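Eukaryotic peptide chain release factor GTP-binding subunit (PDB 1R5B) belongs to the eRF3-type release factors, GTP-binding relatives of elongation factor Tu that take part in ending translation. Local coordinates at residues K41-V47 against H120-L126; T20-T24 against A279-K283; T362-Q368 against K461-D467. All coordinates share one frame; numbering follows the deposited sequence.

Interaction 1: residues K41-V47 against H120-L126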
loop_
_atom_site.group_PDB
_atom_site.type_symbol
_atom_site.label_atom_id
_atom_site.label_comp_id
_atom_site.label_asym_id
_atom_site.label_seq_id
_atom_site.Cartn_x
_atom_site.Cartn_y
_atom_site.Cartn_z
ATOM N N LYS A 41 -7.977 -7.165 -1.386
ATOM C CA LYS A 41 -6.937 -6.621 -0.501
ATOM C C LYS A 41 -5.541 -6.552 -1.134
ATOM O O LYS A 41 -5.148 -7.428 -1.899
ATOM C CB LYS A 41 -6.850 -7.454 0.782
ATOM C CG LYS A 41 -8.059 -7.316 1.691
ATOM C CD LYS A 41 -8.070 -8.373 2.783
ATOM C CE LYS A 41 -9.425 -8.441 3.481
ATOM N NZ LYS A 41 -9.340 -8.042 4.889
ATOM N N GLU A 42 -4.789 -5.507 -0.792
ATOM C CA GLU A 42 -3.450 -5.285 -1.343
ATOM C C GLU A 42 -2.445 -6.301 -0.799
ATOM O O GLU A 42 -2.324 -6.454 0.399
ATOM C CB GLU A 42 -2.982 -3.859 -1.017
ATOM C CG GLU A 42 -1.562 -3.512 -1.469
ATOM C CD GLU A 42 -1.075 -2.159 -0.948
ATOM O OE1 GLU A 42 -1.749 -1.552 -0.088
ATOM O OE2 GLU A 42 -0.002 -1.698 -1.402
ATOM N N HIS A 43 -1.712 -6.969 -1.682
ATOM C CA HIS A 43 -0.699 -7.929 -1.271
ATOM C C HIS A 43 0.551 -7.199 -0.859
ATOM O O HIS A 43 1.030 -6.334 -1.590
ATOM C CB HIS A 43 -0.322 -8.872 -2.402
ATOM C CG HIS A 43 -1.385 -9.867 -2.744
ATOM N ND1 HIS A 43 -2.721 -9.533 -2.829
ATOM C CD2 HIS A 43 -1.305 -11.185 -3.051
ATOM C CE1 HIS A 43 -3.416 -10.603 -3.164
ATOM N NE2 HIS A 43 -2.582 -11.618 -3.303
ATOM N N VAL A 44 1.091 -7.596 0.287
ATOM C CA VAL A 44 2.299 -7.019 0.873
ATOM C C VAL A 44 3.207 -8.143 1.365
ATOM O O VAL A 44 2.720 -9.171 1.824
ATOM C CB VAL A 44 1.923 -6.111 2.060
ATOM C CG1 VAL A 44 3.135 -5.482 2.677
ATOM C CG2 VAL A 44 0.966 -5.039 1.590
ATOM N N ASN A 45 4.516 -7.957 1.237
ATOM C CA ASN A 45 5.503 -8.902 1.752
ATOM C C ASN A 45 6.119 -8.345 3.013
ATOM O O ASN A 45 6.580 -7.195 3.038
ATOM C CB ASN A 45 6.623 -9.128 0.735
ATOM C CG ASN A 45 6.171 -9.913 -0.490
ATOM O OD1 ASN A 45 6.793 -9.832 -1.543
ATOM N ND2 ASN A 45 5.105 -10.673 -0.353
ATOM N N ILE A 46 6.137 -9.149 4.059
ATOM C CA ILE A 46 6.651 -8.728 5.359
ATOM C C ILE A 46 7.631 -9.757 5.878
ATOM O O ILE A 46 7.424 -10.962 5.726
ATOM C CB ILE A 46 5.496 -8.492 6.353
ATOM C CG1 ILE A 46 6.013 -7.864 7.644
ATOM C CG2 ILE A 46 4.750 -9.776 6.647
ATOM C CD1 ILE A 46 4.918 -7.248 8.484
ATOM N N VAL A 47 8.715 -9.282 6.465
ATOM C CA VAL A 47 9.714 -10.165 7.037
ATOM C C VAL A 47 9.977 -9.739 8.471
ATOM O O VAL A 47 10.036 -8.553 8.763
ATOM C CB VAL A 47 11.010 -10.172 6.213
ATOM C CG1 VAL A 47 11.697 -8.794 6.204
ATOM C CG2 VAL A 47 11.952 -11.231 6.726
ATOM N N HIS A 120 -7.359 -3.807 4.976
ATOM C CA HIS A 120 -7.020 -3.428 3.608
ATOM C C HIS A 120 -5.932 -4.269 2.945
ATOM O O HIS A 120 -5.724 -4.134 1.744
ATOM C CB HIS A 120 -6.593 -1.962 3.566
ATOM C CG HIS A 120 -7.603 -1.021 4.145
ATOM N ND1 HIS A 120 -8.822 -0.775 3.545
ATOM C CD2 HIS A 120 -7.569 -0.251 5.256
ATOM C CE1 HIS A 120 -9.499 0.097 4.274
ATOM N NE2 HIS A 120 -8.757 0.436 5.313
ATOM N N ARG A 121 -5.231 -5.118 3.697
ATOM C CA ARG A 121 -4.034 -5.779 3.158
ATOM C C ARG A 121 -3.897 -7.262 3.472
ATOM O O ARG A 121 -4.360 -7.732 4.509
ATOM C CB ARG A 121 -2.781 -5.073 3.671
ATOM C CG ARG A 121 -2.546 -3.722 3.047
ATOM C CD ARG A 121 -1.393 -2.924 3.663
ATOM N NE ARG A 121 -1.178 -1.694 2.921
ATOM C CZ ARG A 121 -0.408 -0.687 3.309
ATOM N NH1 ARG A 121 0.270 -0.727 4.453
ATOM N NH2 ARG A 121 -0.315 0.372 2.523
ATOM N N ARG A 122 -3.235 -7.988 2.567
ATOM C CA ARG A 122 -2.787 -9.360 2.828
ATOM C C ARG A 122 -1.270 -9.448 2.898
ATOM O O ARG A 122 -0.596 -9.239 1.883
ATOM C CB ARG A 122 -3.252 -10.310 1.732
ATOM C CG ARG A 122 -2.657 -11.714 1.892
ATOM C CD ARG A 122 -3.086 -12.703 0.857
ATOM N NE ARG A 122 -4.512 -12.977 0.955
ATOM C CZ ARG A 122 -5.124 -13.953 0.293
ATOM N NH1 ARG A 122 -4.437 -14.760 -0.520
ATOM N NH2 ARG A 122 -6.432 -14.132 0.442
ATOM N N PHE A 123 -0.750 -9.823 4.066
ATOM C CA PHE A 123 0.689 -9.872 4.299
ATOM C C PHE A 123 1.246 -11.278 4.168
ATOM O O PHE A 123 0.958 -12.146 4.984
ATOM C CB PHE A 123 1.019 -9.337 5.681
ATOM C CG PHE A 123 0.571 -7.937 5.897
ATOM C CD1 PHE A 123 -0.725 -7.668 6.279
ATOM C CD2 PHE A 123 1.439 -6.887 5.723
ATOM C CE1 PHE A 123 -1.141 -6.390 6.478
ATOM C CE2 PHE A 123 1.020 -5.593 5.923
ATOM C CZ PHE A 123 -0.276 -5.346 6.300
ATOM N N SER A 124 2.057 -11.492 3.145
ATOM C CA SER A 124 2.776 -12.740 2.972
ATOM C C SER A 124 4.056 -12.722 3.812
ATOM O O SER A 124 4.885 -11.829 3.659
ATOM C CB SER A 124 3.086 -12.928 1.486
ATOM O OG SER A 124 4.003 -13.978 1.281
ATOM N N LEU A 125 4.214 -13.698 4.708
ATOM C CA LEU A 125 5.408 -13.758 5.569
ATOM C C LEU A 125 6.592 -14.409 4.863
ATOM O O LEU A 125 6.529 -15.578 4.525
ATOM C CB LEU A 125 5.122 -14.535 6.853
ATOM C CG LEU A 125 4.131 -13.929 7.851
ATOM C CD1 LEU A 125 3.366 -15.027 8.552
ATOM C CD2 LEU A 125 4.832 -13.073 8.879
ATOM N N LEU A 126 7.663 -13.646 4.647
ATOM C CA LEU A 126 8.891 -14.164 4.037
ATOM C C LEU A 126 9.820 -14.790 5.083
ATOM O O LEU A 126 9.666 -14.560 6.284
ATOM C CB LEU A 126 9.645 -13.037 3.312
ATOM C CG LEU A 126 8.916 -12.118 2.320
ATOM C CD1 LEU A 126 9.910 -11.308 1.509
ATOM C CD2 LEU A 126 8.009 -12.890 1.386
HETATM O O HOH W 1 -1.348 1.228 -0.172
#
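E42 and R121 lie side by side on one face of a parallel strand pair, pointing the same way. With CG anti to the backbone N (chi1 177°), the extended E42 chain brings its carboxylate level with the equally extended arginine. R121 NE gives E42 OE1 a hydrogen bond of 3.1 Å within a salt bridge, reaching the oxygen from above the carboxylate plane; the two flat groups stand 76° apart. A water bridges the skewed pair, donating to E42 OE1 and accepting from R121 NH2. K269 binds E42 OE2, and R121 NH1 donates to the carbonyls of L260 and M263, so both side chains are held at more than one atom, which probably favours their charged forms.

Along the same face the beta-branched V44 has one methyl for each neighbour: CG2 rests 3.8 Å from R121 CD, while CG1 sits alongside the F123 ring, 3.8 Å from CD2. I46 crosses F123 at a slant, its CG2 3.9 Å from F123 CB. On the face bearing H43, R122 CD lies over the imidazole. Backbone bonds such as V44 N to R122 O, 2.8 Å, join the strands.

In the P-loop GTPase sheet, strand 42-50 runs between 121-125 and 147-153; F116 of strand 115-117 stacks on F123, and L260 of helix 256-262 packs against I46 and F123.

Interaction 2: residues T20-T24 against A279-K283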
loop_
_atom_site.group_PDB
_atom_site.type_symbol
_atom_site.label_atom_id
_atom_site.label_comp_id
_atom_site.label_asym_id
_atom_site.label_seq_id
_atom_site.Cartn_x
_atom_site.Cartn_y
_atom_site.Cartn_z
ATOM N N THR A 20 -9.021 23.863 -13.777
ATOM C CA THR A 20 -8.637 23.888 -12.334
ATOM C C THR A 20 -8.876 22.500 -11.677
ATOM O O THR A 20 -8.513 21.476 -12.258
ATOM C CB THR A 20 -9.355 25.069 -11.604
ATOM O OG1 THR A 20 -10.754 25.082 -11.936
ATOM C CG2 THR A 20 -8.847 26.420 -12.119
ATOM N N GLU A 21 -9.485 22.458 -10.492
ATOM C CA GLU A 21 -9.476 21.254 -9.656
ATOM C C GLU A 21 -10.351 20.106 -10.177
ATOM O O GLU A 21 -11.166 20.281 -11.077
ATOM C CB GLU A 21 -9.881 21.612 -8.214
ATOM C CG GLU A 21 -8.796 22.322 -7.399
ATOM C CD GLU A 21 -8.818 23.847 -7.517
ATOM O OE1 GLU A 21 -9.915 24.454 -7.496
ATOM O OE2 GLU A 21 -7.726 24.450 -7.614
ATOM N N ASP A 22 -10.146 18.929 -9.593
ATOM C CA ASP A 22 -10.911 17.719 -9.887
ATOM C C ASP A 22 -11.812 17.472 -8.672
ATOM O O ASP A 22 -11.311 17.211 -7.578
ATOM C CB ASP A 22 -9.936 16.557 -10.104
ATOM C CG ASP A 22 -10.617 15.252 -10.433
ATOM O OD1 ASP A 22 -11.138 14.592 -9.512
ATOM O OD2 ASP A 22 -10.642 14.784 -11.588
ATOM N N ALA A 23 -13.133 17.558 -8.867
ATOM C CA ALA A 23 -14.102 17.546 -7.755
ATOM C C ALA A 23 -13.992 16.298 -6.871
ATOM O O ALA A 23 -13.842 16.404 -5.651
ATOM C CB ALA A 23 -15.536 17.702 -8.286
ATOM N N THR A 24 -14.063 15.124 -7.499
ATOM C CA THR A 24 -13.999 13.844 -6.791
ATOM C C THR A 24 -13.261 12.770 -7.608
ATOM O O THR A 24 -13.539 12.596 -8.798
ATOM C CB THR A 24 -15.428 13.337 -6.456
ATOM O OG1 THR A 24 -16.245 13.346 -7.633
ATOM C CG2 THR A 24 -16.160 14.273 -5.481
ATOM N N ALA A 279 -4.537 15.391 -9.861
ATOM C CA ALA A 279 -5.874 15.739 -9.390
ATOM C C ALA A 279 -6.223 17.199 -9.655
ATOM O O ALA A 279 -7.374 17.508 -9.900
ATOM C CB ALA A 279 -6.012 15.426 -7.917
ATOM N N SER A 280 -5.246 18.097 -9.601
ATOM C CA SER A 280 -5.514 19.509 -9.855
ATOM C C SER A 280 -4.428 20.199 -10.640
ATOM O O SER A 280 -3.319 19.695 -10.759
ATOM C CB SER A 280 -5.715 20.260 -8.547
ATOM O OG SER A 280 -6.730 19.643 -7.793
ATOM N N LYS A 281 -4.779 21.365 -11.172
ATOM C CA LYS A 281 -3.840 22.216 -11.881
ATOM C C LYS A 281 -4.220 23.663 -11.619
ATOM O O LYS A 281 -5.287 24.099 -12.027
ATOM C CB LYS A 281 -3.875 21.923 -13.386
ATOM C CG LYS A 281 -2.888 22.757 -14.206
ATOM C CD LYS A 281 -2.936 22.423 -15.694
ATOM C CE LYS A 281 -1.889 23.218 -16.483
ATOM N NZ LYS A 281 -2.286 23.431 -17.905
ATOM N N TYR A 282 -3.363 24.394 -10.917
ATOM C CA TYR A 282 -3.562 25.826 -10.722
ATOM C C TYR A 282 -2.241 26.580 -10.891
ATOM O O TYR A 282 -1.251 26.007 -11.340
ATOM C CB TYR A 282 -4.250 26.117 -9.371
ATOM C CG TYR A 282 -3.655 25.447 -8.140
ATOM C CD1 TYR A 282 -2.833 26.156 -7.260
ATOM C CD2 TYR A 282 -3.946 24.116 -7.831
ATOM C CE1 TYR A 282 -2.295 25.543 -6.111
ATOM C CE2 TYR A 282 -3.416 23.497 -6.686
ATOM C CZ TYR A 282 -2.595 24.217 -5.835
ATOM O OH TYR A 282 -2.078 23.608 -4.716
ATOM N N LYS A 283 -2.253 27.873 -10.580
ATOM C CA LYS A 283 -1.078 28.734 -10.680
ATOM C C LYS A 283 -0.829 29.384 -9.325
ATOM O O LYS A 283 -1.692 30.101 -8.820
ATOM C CB LYS A 283 -1.319 29.844 -11.722
ATOM C CG LYS A 283 -1.066 29.434 -13.178
ATOM C CD LYS A 283 0.113 30.187 -13.822
ATOM C CE LYS A 283 1.205 29.233 -14.302
ATOM N NZ LYS A 283 0.820 28.465 -15.520
#
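K281 O receives the CA-H of T20, the CA lying 3.4 Å from the oxygen in a nearly straight contact (166° at the hydrogen). The strand it belongs to carries a classic beta bulge, with A279 and S280 both facing E290 of strand 287-292 in an antiparallel beta domain that probably corresponds to the second-domain barrel of elongation factor Tu. Residues 20-22, an irregular tail at the start of the modelled chain, run almost antiparallel to residues 279-282, their end-to-end directions 165° apart.

D22 directs its CB toward A279, but the approach of that carbon to A279 O is too close to be trusted, and the 3.1 Å between D22 N and A279 O shares the doubt. The D22 carboxylate has a partner elsewhere: OD2 makes a weak hydrogen bond with T390 OG1. The long aliphatic stem of K281 leads away from the tail, and its ammonium donates to the carbonyl of V346.

E21 lies over the small side chain of S280, whose hydroxyl offers little bulk: E21 CG comes 3.4 Å from S280 OG. A bend at chi2 (89°) then turns the glutamate toward Y282. Both E21 and Y282 also touch a crystal neighbour, so the lattice may influence this pose. Carboxylate and phenol ring cross aslant, with E21 OE2 3.8 Å from Y282 CD2.

Interaction 3: residues T362-Q368 against K461-D467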
loop_
_atom_site.group_PDB
_atom_site.type_symbol
_atom_site.label_atom_id
_atom_site.label_comp_id
_atom_site.label_asym_id
_atom_site.label_seq_id
_atom_site.Cartn_x
_atom_site.Cartn_y
_atom_site.Cartn_z
ATOM N N THR A 362 -2.753 3.319 -22.864
ATOM C CA THR A 362 -3.257 2.488 -23.945
ATOM C C THR A 362 -4.672 2.874 -24.309
ATOM O O THR A 362 -5.305 3.648 -23.604
ATOM C CB THR A 362 -3.183 1.001 -23.523
ATOM O OG1 THR A 362 -3.362 0.144 -24.651
ATOM C CG2 THR A 362 -4.330 0.632 -22.597
ATOM N N THR A 363 -5.145 2.337 -25.428
ATOM C CA THR A 363 -6.546 2.441 -25.808
ATOM C C THR A 363 -7.241 1.082 -25.742
ATOM O O THR A 363 -8.421 0.982 -26.052
ATOM C CB THR A 363 -6.682 3.016 -27.241
ATOM O OG1 THR A 363 -5.810 2.313 -28.137
ATOM C CG2 THR A 363 -6.203 4.453 -27.308
ATOM N N ARG A 364 -6.517 0.036 -25.348
ATOM C CA ARG A 364 -7.047 -1.331 -25.399
ATOM C C ARG A 364 -6.674 -2.158 -24.171
ATOM O O ARG A 364 -5.498 -2.319 -23.865
ATOM C CB ARG A 364 -6.554 -2.034 -26.670
ATOM C CG ARG A 364 -7.074 -1.399 -27.939
ATOM C CD ARG A 364 -6.787 -2.184 -29.206
ATOM N NE ARG A 364 -6.950 -1.352 -30.398
ATOM C CZ ARG A 364 -6.027 -0.519 -30.893
ATOM N NH1 ARG A 364 -4.842 -0.385 -30.307
ATOM N NH2 ARG A 364 -6.289 0.181 -31.998
ATOM N N PHE A 365 -7.686 -2.692 -23.489
ATOM C CA PHE A 365 -7.477 -3.466 -22.263
ATOM C C PHE A 365 -8.666 -4.332 -21.855
ATOM O O PHE A 365 -9.806 -4.058 -22.219
ATOM C CB PHE A 365 -7.169 -2.521 -21.106
ATOM C CG PHE A 365 -8.290 -1.581 -20.766
ATOM C CD1 PHE A 365 -8.446 -0.409 -21.464
ATOM C CD2 PHE A 365 -9.168 -1.859 -19.730
ATOM C CE1 PHE A 365 -9.450 0.468 -21.150
ATOM C CE2 PHE A 365 -10.182 -0.977 -19.418
ATOM C CZ PHE A 365 -10.313 0.192 -20.137
ATOM N N ILE A 366 -8.386 -5.347 -21.041
ATOM C CA ILE A 366 -9.408 -6.248 -20.502
ATOM C C ILE A 366 -9.822 -5.782 -19.100
ATOM O O ILE A 366 -8.996 -5.248 -18.367
ATOM C CB ILE A 366 -8.859 -7.686 -20.484
ATOM C CG1 ILE A 366 -8.282 -8.040 -21.868
ATOM C CG2 ILE A 366 -9.956 -8.666 -20.084
ATOM C CD1 ILE A 366 -7.792 -9.468 -22.008
ATOM N N ALA A 367 -11.091 -5.980 -18.732
ATOM C CA ALA A 367 -11.645 -5.407 -17.490
ATOM C C ALA A 367 -12.875 -6.135 -16.905
ATOM O O ALA A 367 -13.899 -6.291 -17.588
ATOM C CB ALA A 367 -11.991 -3.945 -17.718
ATOM N N GLN A 368 -12.757 -6.560 -15.638
ATOM C CA GLN A 368 -13.872 -7.104 -14.873
ATOM C C GLN A 368 -14.773 -5.979 -14.397
ATOM O O GLN A 368 -14.274 -4.961 -13.934
ATOM C CB GLN A 368 -13.372 -7.844 -13.631
ATOM C CG GLN A 368 -12.647 -9.164 -13.880
ATOM C CD GLN A 368 -12.553 -10.025 -12.621
ATOM O OE1 GLN A 368 -11.663 -10.871 -12.510
ATOM N NE2 GLN A 368 -13.468 -9.811 -11.677
ATOM N N LYS A 461 -12.222 -3.301 -12.528
ATOM C CA LYS A 461 -10.775 -3.236 -12.481
ATOM C C LYS A 461 -10.192 -3.757 -13.784
ATOM O O LYS A 461 -10.814 -4.591 -14.431
ATOM C CB LYS A 461 -10.249 -4.058 -11.307
ATOM C CG LYS A 461 -10.491 -5.564 -11.395
ATOM C CD LYS A 461 -10.843 -6.149 -10.027
ATOM C CE LYS A 461 -11.375 -7.579 -10.123
ATOM N NZ LYS A 461 -10.784 -8.462 -9.075
ATOM N N VAL A 462 -8.997 -3.287 -14.155
ATOM C CA VAL A 462 -8.357 -3.718 -15.400
ATOM C C VAL A 462 -7.439 -4.888 -15.095
ATOM O O VAL A 462 -6.793 -4.883 -14.066
ATOM C CB VAL A 462 -7.598 -2.552 -16.165
ATOM C CG1 VAL A 462 -7.648 -1.228 -15.420
ATOM C CG2 VAL A 462 -6.157 -2.935 -16.531
ATOM N N VAL A 463 -7.397 -5.887 -15.982
ATOM C CA VAL A 463 -6.643 -7.129 -15.747
ATOM C C VAL A 463 -5.526 -7.386 -16.747
ATOM O O VAL A 463 -4.662 -8.237 -16.514
ATOM C CB VAL A 463 -7.590 -8.379 -15.697
ATOM C CG1 VAL A 463 -8.346 -8.570 -17.001
ATOM C CG2 VAL A 463 -6.827 -9.655 -15.316
ATOM N N LYS A 464 -5.550 -6.680 -17.872
ATOM C CA LYS A 464 -4.463 -6.782 -18.846
ATOM C C LYS A 464 -4.398 -5.545 -19.739
ATOM O O LYS A 464 -5.429 -5.020 -20.155
ATOM C CB LYS A 464 -4.614 -8.049 -19.701
ATOM C CG LYS A 464 -3.500 -8.237 -20.746
ATOM C CD LYS A 464 -3.251 -9.708 -21.118
ATOM C CE LYS A 464 -3.355 -9.951 -22.627
ATOM N NZ LYS A 464 -2.382 -10.971 -23.136
ATOM N N ILE A 465 -3.177 -5.084 -20.008
ATOM C CA ILE A 465 -2.934 -3.973 -20.933
ATOM C C ILE A 465 -2.618 -4.565 -22.294
ATOM O O ILE A 465 -1.981 -5.608 -22.373
ATOM C CB ILE A 465 -1.721 -3.134 -20.472
ATOM C CG1 ILE A 465 -1.889 -2.657 -19.021
ATOM C CG2 ILE A 465 -1.464 -1.956 -21.437
ATOM C CD1 ILE A 465 -3.002 -1.667 -18.819
ATOM N N LEU A 466 -3.033 -3.891 -23.360
ATOM C CA LEU A 466 -2.714 -4.332 -24.722
ATOM C C LEU A 466 -2.019 -3.220 -25.522
ATOM O O LEU A 466 -2.434 -2.064 -25.466
ATOM C CB LEU A 466 -3.970 -4.821 -25.449
ATOM C CG LEU A 466 -4.561 -6.118 -24.876
ATOM C CD1 LEU A 466 -6.015 -6.339 -25.325
ATOM C CD2 LEU A 466 -3.684 -7.322 -25.237
ATOM N N ASP A 467 -0.954 -3.599 -26.242
ATOM C CA ASP A 467 -0.158 -2.711 -27.109
ATOM C C ASP A 467 0.058 -1.271 -26.586
ATOM O O ASP A 467 0.259 -0.964 -25.400
ATOM C CB ASP A 467 -0.766 -2.696 -28.515
ATOM C CG ASP A 467 -2.244 -2.339 -28.512
ATOM O OD1 ASP A 467 -2.585 -1.197 -28.130
ATOM O OD2 ASP A 467 -3.138 -3.145 -28.859
ATOM O OXT ASP A 467 0.056 -0.282 -27.323
HETATM O O HOH W 2 -2.602 1.727 -27.843
#
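T362 OG1 donates to L466 O at 2.5 Å, nearly along the C=O axis, a distance short enough that its exact value deserves caution. The same hydroxyl accepts from R364 N at 3.2 Å, closing an ST turn. Threonine suits this corner: with OG1 anti to the backbone N (chi1 -166°), the oxygen faces both partners, while CB lies 4.0 Å from I465 CG2. Nearby, R364 sends NH1 to OD1 of D467, the last residue of the chain, in a salt bridge of 3.2 Å whose hydrogen bond is bent and weak. The carboxylate oxygen sits at the guanidinium edge although the two planes are 72° apart. A water donates to D467 OD1 at 2.9 Å and also lies beside T363 OG1.

Between these polar ends the strands pair antiparallel, I366 N bonding K464 O at 3.1 Å. The register then slips by one residue between I366 and A367, a beta bulge in the antiparallel sheet of the C-terminal domain, which is related to that of eEF1A. At the bulge V463 N donates to I366 O, and V463 CG1 meets I366 CG2 at 3.5 Å, one branched side chain slanting across the other. On the face shared by F365 and A367, the phenylalanine crosses V462 at about a right angle, CD2 against CB. Q368 lies alongside K461 on the other face, its NE2 beside the methylene CE, while the lysine ammonium goes on to the carbonyl of M38.

Around these groups lies a second shell. M436 packs on F365 and I465, and F448 of strand 447-451 covers both A367 and V462. Strand 426-430 flanks the far edge of strand 364-371, where L428 touches F365 and bonds to its backbone.

How the interactions relate
The three interactions are spread over three parts of the chain and do not touch. Interaction 1 lies in the nucleotide-binding domain, where V47 comes near residues that fit a P-loop pattern; interaction 2 sets the N-terminal tail against one antiparallel sheet, and interaction 3 lies within another. Centres of interactions 1 and 2 are 33 Å apart, although the first is nested inside the long loop that 20-24 and 279-283 close. Interaction 3 follows both in sequence. Its nearest atoms come within about 8 Å of interaction 1 and about 16 Å of interaction 2. The N-terminal region links them too: it runs along 279-283, reaches K461 through M38, and enters strand 42-50.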